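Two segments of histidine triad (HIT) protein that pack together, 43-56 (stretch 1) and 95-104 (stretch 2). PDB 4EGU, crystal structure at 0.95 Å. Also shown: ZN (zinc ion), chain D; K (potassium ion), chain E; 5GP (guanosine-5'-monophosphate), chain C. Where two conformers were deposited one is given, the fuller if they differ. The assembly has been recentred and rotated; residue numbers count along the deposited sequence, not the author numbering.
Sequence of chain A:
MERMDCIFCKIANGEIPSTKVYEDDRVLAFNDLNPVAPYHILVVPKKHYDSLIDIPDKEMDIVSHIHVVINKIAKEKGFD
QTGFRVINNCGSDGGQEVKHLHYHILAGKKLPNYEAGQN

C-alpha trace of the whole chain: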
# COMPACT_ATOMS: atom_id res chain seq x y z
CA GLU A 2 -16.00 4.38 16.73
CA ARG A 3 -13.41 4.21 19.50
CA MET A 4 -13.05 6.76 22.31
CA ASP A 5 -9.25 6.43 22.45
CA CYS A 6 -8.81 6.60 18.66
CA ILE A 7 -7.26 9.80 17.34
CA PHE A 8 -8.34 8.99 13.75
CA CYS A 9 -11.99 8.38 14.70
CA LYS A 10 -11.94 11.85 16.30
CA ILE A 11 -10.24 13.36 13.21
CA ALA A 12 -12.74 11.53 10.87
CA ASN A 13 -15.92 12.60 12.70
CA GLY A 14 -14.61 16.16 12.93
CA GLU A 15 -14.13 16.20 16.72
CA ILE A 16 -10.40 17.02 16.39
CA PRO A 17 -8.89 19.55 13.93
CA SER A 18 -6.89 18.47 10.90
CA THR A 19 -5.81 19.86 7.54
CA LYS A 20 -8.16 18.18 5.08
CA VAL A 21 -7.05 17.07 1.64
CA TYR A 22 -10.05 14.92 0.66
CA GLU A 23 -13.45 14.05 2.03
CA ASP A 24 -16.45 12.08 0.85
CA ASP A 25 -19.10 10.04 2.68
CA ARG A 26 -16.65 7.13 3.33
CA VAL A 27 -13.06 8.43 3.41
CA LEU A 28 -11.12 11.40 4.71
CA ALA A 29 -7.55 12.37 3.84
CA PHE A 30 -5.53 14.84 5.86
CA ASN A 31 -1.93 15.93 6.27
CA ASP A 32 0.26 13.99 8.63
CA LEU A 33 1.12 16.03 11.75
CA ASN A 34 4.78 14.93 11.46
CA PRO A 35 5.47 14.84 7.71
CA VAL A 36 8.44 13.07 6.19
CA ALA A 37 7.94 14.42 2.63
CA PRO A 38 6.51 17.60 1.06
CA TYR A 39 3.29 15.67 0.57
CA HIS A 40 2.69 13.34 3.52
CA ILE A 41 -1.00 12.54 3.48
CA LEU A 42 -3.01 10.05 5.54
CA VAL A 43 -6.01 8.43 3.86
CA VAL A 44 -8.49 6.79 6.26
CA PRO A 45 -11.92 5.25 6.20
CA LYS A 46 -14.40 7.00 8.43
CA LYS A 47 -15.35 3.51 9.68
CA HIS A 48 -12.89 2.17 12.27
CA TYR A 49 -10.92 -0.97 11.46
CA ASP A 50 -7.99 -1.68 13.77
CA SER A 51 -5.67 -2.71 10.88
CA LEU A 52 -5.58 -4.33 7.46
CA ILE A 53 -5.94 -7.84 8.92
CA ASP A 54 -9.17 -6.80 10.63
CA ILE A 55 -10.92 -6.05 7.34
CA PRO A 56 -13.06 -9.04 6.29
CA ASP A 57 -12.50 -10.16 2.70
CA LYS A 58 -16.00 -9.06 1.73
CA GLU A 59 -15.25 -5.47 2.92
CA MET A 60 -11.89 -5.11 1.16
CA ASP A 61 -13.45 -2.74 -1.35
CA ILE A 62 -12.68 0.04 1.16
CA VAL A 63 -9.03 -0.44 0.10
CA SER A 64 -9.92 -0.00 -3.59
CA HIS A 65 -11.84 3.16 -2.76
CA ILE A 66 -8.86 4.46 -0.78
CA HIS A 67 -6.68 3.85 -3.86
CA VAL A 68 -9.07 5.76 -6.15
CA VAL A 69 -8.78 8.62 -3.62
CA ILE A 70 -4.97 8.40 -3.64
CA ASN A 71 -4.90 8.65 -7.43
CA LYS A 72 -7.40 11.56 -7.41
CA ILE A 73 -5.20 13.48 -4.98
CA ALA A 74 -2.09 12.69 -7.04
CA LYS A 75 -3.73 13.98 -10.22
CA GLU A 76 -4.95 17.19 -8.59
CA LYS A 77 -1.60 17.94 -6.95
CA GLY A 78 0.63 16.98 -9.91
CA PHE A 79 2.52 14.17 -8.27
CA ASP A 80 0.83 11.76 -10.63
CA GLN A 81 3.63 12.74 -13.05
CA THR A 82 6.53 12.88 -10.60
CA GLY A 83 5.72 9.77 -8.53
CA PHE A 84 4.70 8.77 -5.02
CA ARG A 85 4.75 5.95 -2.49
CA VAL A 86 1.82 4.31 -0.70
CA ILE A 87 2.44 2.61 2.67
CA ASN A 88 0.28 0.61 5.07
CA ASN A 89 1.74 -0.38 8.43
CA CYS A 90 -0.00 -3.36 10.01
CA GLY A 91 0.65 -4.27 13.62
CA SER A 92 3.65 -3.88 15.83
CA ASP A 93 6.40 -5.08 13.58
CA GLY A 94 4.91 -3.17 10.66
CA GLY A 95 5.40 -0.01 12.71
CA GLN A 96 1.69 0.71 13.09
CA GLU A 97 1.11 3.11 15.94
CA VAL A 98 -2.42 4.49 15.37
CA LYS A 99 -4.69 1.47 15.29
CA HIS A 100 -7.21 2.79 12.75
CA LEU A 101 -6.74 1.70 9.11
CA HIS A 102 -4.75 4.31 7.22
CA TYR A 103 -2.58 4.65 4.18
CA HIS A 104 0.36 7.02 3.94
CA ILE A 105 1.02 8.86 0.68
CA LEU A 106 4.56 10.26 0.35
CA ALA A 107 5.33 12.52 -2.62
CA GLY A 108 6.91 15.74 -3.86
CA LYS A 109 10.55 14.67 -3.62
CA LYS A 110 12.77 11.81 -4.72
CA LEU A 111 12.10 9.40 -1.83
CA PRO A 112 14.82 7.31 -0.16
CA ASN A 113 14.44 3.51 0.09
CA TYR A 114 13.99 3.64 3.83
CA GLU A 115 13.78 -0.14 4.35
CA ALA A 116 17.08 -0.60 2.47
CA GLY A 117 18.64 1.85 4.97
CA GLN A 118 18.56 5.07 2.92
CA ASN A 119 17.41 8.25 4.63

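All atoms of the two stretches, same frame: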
# COMPACT_ATOMS: atom_id res chain seq x y z
N VAL A 43 -4.71 8.72 4.43
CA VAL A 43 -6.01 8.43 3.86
C VAL A 43 -6.67 7.38 4.73
O VAL A 43 -6.10 6.31 4.94
CB VAL A 43 -5.91 7.93 2.39
CG1 VAL A 43 -7.30 7.83 1.80
CG2 VAL A 43 -5.05 8.86 1.55
N VAL A 44 -7.85 7.68 5.28
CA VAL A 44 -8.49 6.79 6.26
C VAL A 44 -9.96 6.60 5.96
O VAL A 44 -10.64 7.55 5.52
CB VAL A 44 -8.40 7.26 7.72
CG1 VAL A 44 -6.98 7.63 8.05
CG2 VAL A 44 -9.34 8.45 8.01
N PRO A 45 -10.48 5.39 6.21
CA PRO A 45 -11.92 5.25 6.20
C PRO A 45 -12.48 5.97 7.41
O PRO A 45 -11.86 6.03 8.46
CB PRO A 45 -12.13 3.73 6.35
CG PRO A 45 -10.94 3.27 7.09
CD PRO A 45 -9.82 4.18 6.72
N LYS A 46 -13.69 6.48 7.28
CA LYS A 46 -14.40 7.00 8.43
C LYS A 46 -14.77 5.87 9.40
O LYS A 46 -14.74 6.07 10.62
CB LYS A 46 -15.63 7.80 7.98
CG LYS A 46 -15.23 9.09 7.29
CD LYS A 46 -16.43 9.89 6.79
CE LYS A 46 -15.97 11.28 6.37
NZ LYS A 46 -17.08 12.11 5.89
N LYS A 47 -15.11 4.70 8.87
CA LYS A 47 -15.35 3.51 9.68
C LYS A 47 -14.03 3.05 10.31
O LYS A 47 -12.99 3.02 9.65
CB LYS A 47 -15.93 2.38 8.82
CG LYS A 47 -16.12 1.06 9.57
CD LYS A 47 -16.88 0.02 8.73
CE LYS A 47 -16.98 -1.34 9.42
NZ LYS A 47 -17.78 -1.26 10.66
N HIS A 48 -14.06 2.68 11.58
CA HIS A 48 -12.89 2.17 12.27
C HIS A 48 -12.67 0.68 12.01
O HIS A 48 -13.52 -0.16 12.32
CB HIS A 48 -13.05 2.39 13.78
CG HIS A 48 -11.87 1.94 14.57
ND1 HIS A 48 -10.90 2.80 15.05
CD2 HIS A 48 -11.49 0.69 14.92
CE1 HIS A 48 -9.98 2.09 15.67
NE2 HIS A 48 -10.31 0.81 15.60
N TYR A 49 -11.50 0.36 11.48
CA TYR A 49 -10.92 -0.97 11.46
C TYR A 49 -9.58 -0.86 12.17
O TYR A 49 -8.84 0.10 11.93
CB TYR A 49 -10.65 -1.47 10.03
CG TYR A 49 -11.84 -1.68 9.19
CD1 TYR A 49 -12.54 -2.89 9.26
CD2 TYR A 49 -12.22 -0.74 8.25
CE1 TYR A 49 -13.60 -3.13 8.45
CE2 TYR A 49 -13.29 -0.97 7.44
CZ TYR A 49 -13.98 -2.17 7.53
OH TYR A 49 -15.05 -2.39 6.70
N ASP A 50 -9.22 -1.82 13.01
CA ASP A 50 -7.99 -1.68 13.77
C ASP A 50 -6.75 -1.71 12.86
O ASP A 50 -5.75 -1.08 13.17
CB ASP A 50 -7.83 -2.81 14.80
CG ASP A 50 -8.84 -2.78 15.94
OD1 ASP A 50 -9.49 -1.75 16.18
OD2 ASP A 50 -8.95 -3.82 16.63
N SER A 51 -6.81 -2.48 11.77
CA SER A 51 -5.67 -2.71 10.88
C SER A 51 -6.16 -3.46 9.65
O SER A 51 -7.29 -3.92 9.61
CB SER A 51 -4.58 -3.55 11.56
OG SER A 51 -4.95 -4.91 11.62
N LEU A 52 -5.27 -3.62 8.68
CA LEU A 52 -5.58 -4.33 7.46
C LEU A 52 -6.10 -5.75 7.71
O LEU A 52 -7.01 -6.22 7.03
CB LEU A 52 -4.34 -4.34 6.55
CG LEU A 52 -4.45 -5.11 5.26
CD1 LEU A 52 -5.55 -4.60 4.38
CD2 LEU A 52 -3.11 -5.05 4.54
N ILE A 53 -5.51 -6.46 8.67
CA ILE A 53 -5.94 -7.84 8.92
C ILE A 53 -7.31 -7.94 9.55
O ILE A 53 -7.87 -9.04 9.61
CB ILE A 53 -4.92 -8.67 9.72
CG1 ILE A 53 -4.73 -8.14 11.14
CG2 ILE A 53 -3.64 -8.75 8.98
CD1 ILE A 53 -3.85 -9.08 11.99
N ASP A 54 -7.85 -6.83 10.03
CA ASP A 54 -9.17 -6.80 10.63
C ASP A 54 -10.27 -6.47 9.63
O ASP A 54 -11.43 -6.44 9.99
CB ASP A 54 -9.13 -5.86 11.82
CG ASP A 54 -8.16 -6.36 12.89
OD1 ASP A 54 -8.39 -7.45 13.43
OD2 ASP A 54 -7.14 -5.67 13.17
N ILE A 55 -9.91 -6.28 8.36
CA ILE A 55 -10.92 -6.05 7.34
C ILE A 55 -11.35 -7.41 6.78
O ILE A 55 -10.53 -8.12 6.22
CB ILE A 55 -10.39 -5.19 6.18
CG1 ILE A 55 -9.80 -3.86 6.65
CG2 ILE A 55 -11.53 -4.93 5.20
CD1 ILE A 55 -9.13 -3.16 5.51
N PRO A 56 -12.64 -7.77 6.92
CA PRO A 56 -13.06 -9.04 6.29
C PRO A 56 -12.90 -8.98 4.78
O PRO A 56 -13.03 -7.91 4.19
CB PRO A 56 -14.53 -9.17 6.68
CG PRO A 56 -14.94 -7.87 7.18
CD PRO A 56 -13.75 -7.07 7.58
N GLY A 95 5.25 -1.38 12.28
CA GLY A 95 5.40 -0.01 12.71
C GLY A 95 4.10 0.75 12.86
O GLY A 95 4.11 1.96 12.94
N GLN A 96 2.98 0.05 12.92
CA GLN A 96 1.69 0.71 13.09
C GLN A 96 1.65 1.20 14.52
O GLN A 96 1.97 0.49 15.48
CB GLN A 96 0.55 -0.26 12.90
CG GLN A 96 -0.80 0.36 12.75
CD GLN A 96 -1.93 -0.67 12.92
OE1 GLN A 96 -1.77 -1.74 13.52
NE2 GLN A 96 -3.12 -0.28 12.50
N GLU A 97 1.26 2.46 14.64
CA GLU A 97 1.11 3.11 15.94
C GLU A 97 -0.39 3.44 16.21
O GLU A 97 -0.96 3.04 17.23
CB GLU A 97 1.98 4.38 16.01
CG GLU A 97 3.46 4.14 15.71
CD GLU A 97 4.22 5.42 15.42
OE1 GLU A 97 4.02 6.03 14.35
OE2 GLU A 97 5.02 5.81 16.28
N VAL A 98 -0.99 4.15 15.27
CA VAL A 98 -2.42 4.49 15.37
C VAL A 98 -3.21 3.34 14.78
O VAL A 98 -3.10 3.04 13.59
CB VAL A 98 -2.77 5.78 14.66
CG1 VAL A 98 -4.26 6.05 14.75
CG2 VAL A 98 -1.97 6.96 15.24
N LYS A 99 -4.00 2.70 15.63
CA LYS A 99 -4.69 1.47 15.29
C LYS A 99 -6.08 1.77 14.70
O LYS A 99 -7.12 1.36 15.22
CB LYS A 99 -4.75 0.53 16.50
CG LYS A 99 -3.37 0.02 16.93
CD LYS A 99 -3.48 -0.88 18.15
CE LYS A 99 -2.12 -1.34 18.65
NZ LYS A 99 -2.23 -2.22 19.86
N HIS A 100 -6.04 2.48 13.58
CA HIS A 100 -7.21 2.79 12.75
C HIS A 100 -6.68 2.75 11.33
O HIS A 100 -5.76 3.51 11.02
CB HIS A 100 -7.77 4.18 13.09
CG HIS A 100 -8.95 4.61 12.27
ND1 HIS A 100 -10.15 4.98 12.86
CD2 HIS A 100 -9.07 4.82 10.94
CE1 HIS A 100 -10.97 5.37 11.90
NE2 HIS A 100 -10.34 5.29 10.74
N LEU A 101 -7.23 1.88 10.47
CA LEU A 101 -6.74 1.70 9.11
C LEU A 101 -6.39 3.03 8.46
O LEU A 101 -7.21 3.95 8.36
CB LEU A 101 -7.77 1.01 8.21
CG LEU A 101 -7.25 0.60 6.83
CD1 LEU A 101 -6.32 -0.63 6.94
CD2 LEU A 101 -8.38 0.36 5.89
N HIS A 102 -5.19 3.11 7.92
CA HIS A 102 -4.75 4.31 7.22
C HIS A 102 -3.67 3.96 6.23
O HIS A 102 -2.86 3.07 6.47
CB HIS A 102 -4.19 5.37 8.24
CG HIS A 102 -3.03 4.89 9.07
ND1 HIS A 102 -3.24 4.19 10.23
CD2 HIS A 102 -1.69 5.02 8.94
CE1 HIS A 102 -2.07 3.89 10.78
NE2 HIS A 102 -1.11 4.39 10.02
N TYR A 103 -3.63 4.72 5.15
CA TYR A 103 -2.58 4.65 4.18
C TYR A 103 -1.83 5.96 4.17
O TYR A 103 -2.43 7.03 4.16
CB TYR A 103 -3.14 4.35 2.77
CG TYR A 103 -3.53 2.90 2.64
CD1 TYR A 103 -4.63 2.36 3.28
CD2 TYR A 103 -2.73 2.03 1.93
CE1 TYR A 103 -4.93 1.00 3.17
CE2 TYR A 103 -3.02 0.67 1.81
CZ TYR A 103 -4.11 0.17 2.44
OH TYR A 103 -4.40 -1.17 2.38
N HIS A 104 -0.51 5.87 4.14
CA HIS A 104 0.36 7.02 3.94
C HIS A 104 0.61 7.21 2.45
O HIS A 104 0.96 6.25 1.76
CB HIS A 104 1.72 6.80 4.59
CG HIS A 104 1.71 6.58 6.06
ND1 HIS A 104 2.03 7.58 6.95
CD2 HIS A 104 1.53 5.44 6.79
CE1 HIS A 104 1.98 7.07 8.17
NE2 HIS A 104 1.69 5.78 8.10
ZN ZN D . -10.71 4.83 14.86
K K E . -3.42 0.83 9.48
P 5GP C . 1.60 4.94 11.85
O1P 5GP C . 3.05 4.98 12.28
O2P 5GP C . 0.63 4.47 12.89
O3P 5GP C . 1.46 4.16 10.61
O5' 5GP C . 1.21 6.38 11.35
C5' 5GP C . 0.46 7.24 12.17
C4' 5GP C . 0.69 8.65 11.75
O4' 5GP C . -0.27 9.48 12.41
C3' 5GP C . 2.07 9.20 12.12
O3' 5GP C . 2.82 9.48 10.93
C2' 5GP C . 1.76 10.51 12.88
O2' 5GP C . 2.59 11.61 12.57
C1' 5GP C . 0.28 10.76 12.54
N9 5GP C . -0.47 11.45 13.58
C8 5GP C . -0.54 11.07 14.86
N7 5GP C . -1.36 11.89 15.55
C5 5GP C . -1.83 12.79 14.66
C6 5GP C . -2.69 13.87 14.80
O6 5GP C . -3.23 14.21 15.90
N1 5GP C . -2.94 14.54 13.66
C2 5GP C . -2.39 14.23 12.46
N2 5GP C . -2.72 15.00 11.41
N3 5GP C . -1.54 13.21 12.29
C4 5GP C . -1.28 12.50 13.41
O HOH W 1 -7.95 0.57 17.77
O HOH W 2 -2.87 -2.16 8.79
O HOH W 3 -0.79 2.14 8.19

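The contact between residues 43-56 and 95-104 is a short antiparallel strand pairing that gives way to a shared zinc site and a leucine-centred apolar patch, a compact illustration of how backbone, metal and side-chain packing can together fix two distant segments of one chain.

The pairing itself is minimal. Val43 N donates to Tyr103 O at 2.9 Å, and Tyr103 N returns the bond to Val43 O, also at 2.9 Å; both are nearly straight, and the two side chains lie on the same face of the sheet. Beside this pair, His102 CA approaches Val43 O at 3.3 Å in a CA-H...O contact. Further along, where strand geometry has lapsed, Leu101 N donates to Tyr49 O at 2.8 Å, so the backbones remain tied after they have left the sheet.

Histidine suits the next position because its ring offers two nitrogens with separate tasks. In His100, ND1 binds the zinc ion at 2.1 Å while NE2 donates to Pro45 O at 2.8 Å, an acceptor lying at the ring edge. The bond fixes the ring's orientation as the metal is held. His48 supplies the second ligand from the other stretch, its ND1 lying 2.0 Å from the zinc; two further ligands come from elsewhere in the structure. The ND1 atoms of His48 and His100 are 3.2 Å apart, not hydrogen-bonded but brought together by the metal. His48 follows the same principle as its partner, with its NE2 donating to Asp50 OD1 at 2.7 Å. A water extends this polar margin, donating to Lys99 O and Asp50 OD1.

Leu101 has the largest area covered by the opposing stretch. Its CB meets Pro45 CG at 4.1 Å and Tyr49 CB at 4.2 Å, its CD1 lies 4.2 Å from Leu52 CB, and its CD2 reaches Ile55 CD1 at 3.6 Å. A branched aliphatic chain fits here: both methyls pack against Ile55, and CD1 also reaches Leu52. The cost is that Leu101 O is buried without a polar partner, with Pro45 CD only 3.1 Å away. In all, 704 Å² is buried, summed over both sides.

His102 turns its ring away from this interface. ND1 donates to His100 O at 2.7 Å, which orients NE2 to donate to O3P of guanosine-5'-monophosphate at 2.6 Å; His104 NE2 donates to the same O3P at 3.0 Å. The segment anchored through zinc and strand pairing thus also presents histidines to the nucleotide, as befits a histidine triad protein.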